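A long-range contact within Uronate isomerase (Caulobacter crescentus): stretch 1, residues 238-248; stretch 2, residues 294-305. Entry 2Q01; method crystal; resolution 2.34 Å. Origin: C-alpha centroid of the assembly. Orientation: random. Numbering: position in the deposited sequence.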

# COMPACT_ATOMS: atom_id res chain seq x y z
N ARG B 238 -33.14 -20.14 -13.12
CA ARG B 238 -33.14 -18.68 -12.99
C ARG B 238 -32.02 -18.04 -13.80
O ARG B 238 -32.22 -17.00 -14.41
CB ARG B 238 -33.09 -18.24 -11.52
CG ARG B 238 -34.40 -18.45 -10.77
CD ARG B 238 -35.57 -17.88 -11.53
NE ARG B 238 -35.66 -16.43 -11.40
CZ ARG B 238 -36.32 -15.64 -12.23
NH1 ARG B 238 -36.35 -14.34 -12.02
NH2 ARG B 238 -36.95 -16.16 -13.28
N ARG B 239 -30.85 -18.68 -13.81
CA ARG B 239 -29.74 -18.23 -14.64
C ARG B 239 -30.10 -18.24 -16.12
O ARG B 239 -29.77 -17.30 -16.84
CB ARG B 239 -28.50 -19.08 -14.39
CG ARG B 239 -27.70 -18.63 -13.19
CD ARG B 239 -26.76 -19.72 -12.71
NE ARG B 239 -25.63 -19.90 -13.62
CZ ARG B 239 -24.41 -19.43 -13.39
NH1 ARG B 239 -24.14 -18.74 -12.29
NH2 ARG B 239 -23.45 -19.65 -14.27
N GLN B 240 -30.80 -19.29 -16.56
CA GLN B 240 -31.30 -19.40 -17.93
C GLN B 240 -32.24 -18.26 -18.29
O GLN B 240 -32.14 -17.69 -19.37
CB GLN B 240 -32.00 -20.75 -18.15
CG GLN B 240 -32.26 -21.10 -19.61
CD GLN B 240 -31.03 -20.91 -20.49
OE1 GLN B 240 -29.98 -21.53 -20.26
NE2 GLN B 240 -31.15 -20.06 -21.50
N ALA B 241 -33.14 -17.92 -17.36
CA ALA B 241 -34.06 -16.80 -17.51
C ALA B 241 -33.34 -15.45 -17.64
O ALA B 241 -33.82 -14.56 -18.34
CB ALA B 241 -35.03 -16.75 -16.34
N PHE B 242 -32.20 -15.32 -16.97
CA PHE B 242 -31.38 -14.11 -17.03
C PHE B 242 -30.66 -14.01 -18.37
O PHE B 242 -30.60 -12.94 -18.97
CB PHE B 242 -30.38 -14.07 -15.88
CG PHE B 242 -30.94 -13.51 -14.60
CD1 PHE B 242 -31.95 -14.16 -13.90
CD2 PHE B 242 -30.42 -12.33 -14.07
CE1 PHE B 242 -32.45 -13.64 -12.70
CE2 PHE B 242 -30.91 -11.80 -12.88
CZ PHE B 242 -31.93 -12.46 -12.20
N ILE B 243 -30.11 -15.14 -18.83
CA ILE B 243 -29.50 -15.27 -20.16
C ILE B 243 -30.47 -14.87 -21.27
O ILE B 243 -30.12 -14.10 -22.18
CB ILE B 243 -28.98 -16.72 -20.38
CG1 ILE B 243 -27.76 -16.97 -19.51
CG2 ILE B 243 -28.62 -16.98 -21.85
CD1 ILE B 243 -27.53 -18.41 -19.19
N ASP B 244 -31.70 -15.37 -21.17
CA ASP B 244 -32.79 -15.03 -22.09
C ASP B 244 -33.17 -13.55 -22.02
O ASP B 244 -33.71 -13.00 -22.99
CB ASP B 244 -34.01 -15.90 -21.82
CG ASP B 244 -33.79 -17.37 -22.17
OD1 ASP B 244 -34.53 -18.22 -21.63
OD2 ASP B 244 -32.88 -17.67 -22.97
N ALA B 245 -32.88 -12.91 -20.89
CA ALA B 245 -33.08 -11.48 -20.72
C ALA B 245 -31.83 -10.68 -21.11
O ALA B 245 -31.78 -9.45 -20.96
CB ALA B 245 -33.48 -11.17 -19.28
N GLY B 246 -30.81 -11.38 -21.61
CA GLY B 246 -29.62 -10.75 -22.16
C GLY B 246 -28.37 -10.78 -21.32
O GLY B 246 -27.33 -10.29 -21.75
N ALA B 247 -28.46 -11.36 -20.12
CA ALA B 247 -27.33 -11.45 -19.20
C ALA B 247 -26.16 -12.25 -19.76
O ALA B 247 -26.35 -13.26 -20.44
CB ALA B 247 -27.75 -12.03 -17.86
N THR B 248 -24.96 -11.76 -19.49
CA THR B 248 -23.73 -12.45 -19.85
C THR B 248 -22.87 -12.66 -18.61
O THR B 248 -21.84 -13.33 -18.66
CB THR B 248 -22.91 -11.65 -20.89
OG1 THR B 248 -22.56 -10.36 -20.35
CG2 THR B 248 -23.68 -11.45 -22.20
N GLU B 294 -19.87 -23.59 -6.96
CA GLU B 294 -21.06 -24.17 -7.57
C GLU B 294 -21.54 -23.32 -8.74
O GLU B 294 -21.95 -23.87 -9.76
CB GLU B 294 -22.15 -24.37 -6.52
CG GLU B 294 -22.98 -25.63 -6.72
CD GLU B 294 -22.19 -26.93 -6.54
OE1 GLU B 294 -22.38 -27.86 -7.35
OE2 GLU B 294 -21.39 -27.03 -5.59
N MET B 295 -21.44 -22.00 -8.60
CA MET B 295 -21.81 -21.05 -9.67
C MET B 295 -20.84 -21.13 -10.84
O MET B 295 -21.23 -20.89 -11.98
CB MET B 295 -21.85 -19.61 -9.15
CG MET B 295 -22.94 -19.27 -8.14
SD MET B 295 -24.61 -19.18 -8.77
CE MET B 295 -25.30 -20.72 -8.21
N ALA B 296 -19.59 -21.47 -10.55
CA ALA B 296 -18.55 -21.62 -11.57
C ALA B 296 -18.73 -22.90 -12.35
O ALA B 296 -18.44 -22.95 -13.54
CB ALA B 296 -17.20 -21.60 -10.92
N LYS B 297 -19.21 -23.94 -11.67
CA LYS B 297 -19.57 -25.22 -12.29
C LYS B 297 -20.79 -25.09 -13.22
O LYS B 297 -20.92 -25.83 -14.20
CB LYS B 297 -19.84 -26.28 -11.22
CG LYS B 297 -18.59 -26.82 -10.56
CD LYS B 297 -18.85 -28.11 -9.79
CE LYS B 297 -19.16 -27.84 -8.34
NZ LYS B 297 -19.39 -29.11 -7.59
N MET B 298 -21.70 -24.17 -12.89
CA MET B 298 -22.84 -23.86 -13.74
C MET B 298 -22.40 -23.04 -14.94
O MET B 298 -22.91 -23.21 -16.04
CB MET B 298 -23.92 -23.11 -12.97
CG MET B 298 -24.79 -23.97 -12.07
SD MET B 298 -25.90 -22.98 -11.05
CE MET B 298 -26.22 -24.14 -9.72
N SER B 299 -21.43 -22.15 -14.71
CA SER B 299 -20.86 -21.29 -15.75
C SER B 299 -20.13 -22.07 -16.83
O SER B 299 -20.03 -21.63 -17.97
CB SER B 299 -19.91 -20.27 -15.13
OG SER B 299 -20.62 -19.21 -14.54
N LEU B 300 -19.62 -23.25 -16.45
CA LEU B 300 -19.04 -24.20 -17.39
C LEU B 300 -20.05 -24.65 -18.44
O LEU B 300 -19.68 -24.96 -19.57
CB LEU B 300 -18.55 -25.42 -16.62
CG LEU B 300 -17.07 -25.64 -16.33
CD1 LEU B 300 -16.36 -24.41 -15.80
CD2 LEU B 300 -16.98 -26.79 -15.35
N ASP B 301 -21.33 -24.68 -18.05
CA ASP B 301 -22.42 -25.07 -18.94
C ASP B 301 -23.10 -23.90 -19.65
O ASP B 301 -23.30 -23.96 -20.86
CB ASP B 301 -23.46 -25.91 -18.18
CG ASP B 301 -22.93 -27.28 -17.77
OD1 ASP B 301 -23.19 -27.69 -16.62
OD2 ASP B 301 -22.25 -27.93 -18.59
N ASP B 302 -23.44 -22.84 -18.91
CA ASP B 302 -24.22 -21.72 -19.48
C ASP B 302 -23.42 -20.48 -19.91
O ASP B 302 -23.98 -19.56 -20.51
CB ASP B 302 -25.43 -21.35 -18.60
CG ASP B 302 -25.04 -20.79 -17.22
OD1 ASP B 302 -25.89 -20.90 -16.30
OD2 ASP B 302 -23.94 -20.24 -17.03
N GLY B 303 -22.13 -20.46 -19.59
CA GLY B 303 -21.24 -19.41 -20.07
C GLY B 303 -21.38 -18.04 -19.42
O GLY B 303 -20.98 -17.03 -20.00
N LEU B 304 -21.96 -18.01 -18.22
CA LEU B 304 -22.03 -16.78 -17.44
C LEU B 304 -20.68 -16.39 -16.84
O LEU B 304 -20.07 -17.16 -16.11
CB LEU B 304 -23.07 -16.90 -16.33
CG LEU B 304 -24.26 -15.95 -16.35
CD1 LEU B 304 -24.77 -15.74 -17.75
CD2 LEU B 304 -25.36 -16.47 -15.45
N VAL B 305 -20.21 -15.19 -17.19
CA VAL B 305 -18.97 -14.64 -16.66
C VAL B 305 -19.16 -14.27 -15.19
O VAL B 305 -20.11 -13.59 -14.83
CB VAL B 305 -18.50 -13.43 -17.49
CG1 VAL B 305 -17.39 -12.70 -16.79
CG2 VAL B 305 -18.03 -13.87 -18.87
O HOH W 1 -21.44 -17.55 -12.38

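Two helices, 238-244 and 294-302, cross at 48° with axes no closer than 11.6 Å, a gap bridged chiefly by one long side chain, Arg 239. Arg 239 leaves its helix toward the other stretch with chi angles m, t, p, and its side chain sits as a knob among Met 295, Met 298, Ser 299 and Asp 302. The guanidinium is held in its plane by polar partners: NE donates to Asp 302 OD1 and NH2 to Asp 302 OD2, both at 2.9 Å, a two-pronged salt bridge, while NH2 also reaches Ser 299 OG at 2.9 Å. Its faces are left to carbon, with Leu 304 CD2 over one and Met 298 CB over the opposite. Water 1 accepts from Arg 239 NH1 (3.0 Å) and donates to Ser 299 OG (2.8 Å), and that hydroxyl in turn donates to Leu 304 O (2.6 Å).

Asp 302, chi1 p, presents its carboxylate to Arg 239 while OD2 also accepts from Leu 304 N at 3.2 Å, steadying the turn after the helix. There Gly 303 takes positive phi, which favours glycine. Leu 304, with chi1 between wells (-118°) and chi2 p, then points toward stretch 1, its CD1 3.7 Å from CG1 of Ile 243 (m, t), whose CD1 lies 3.7 Å from Asp 302 CB. Beyond the Schellman turn at Gly 246, the backbones join directly: Val 305 N donates to Thr 248 O at 2.9 Å.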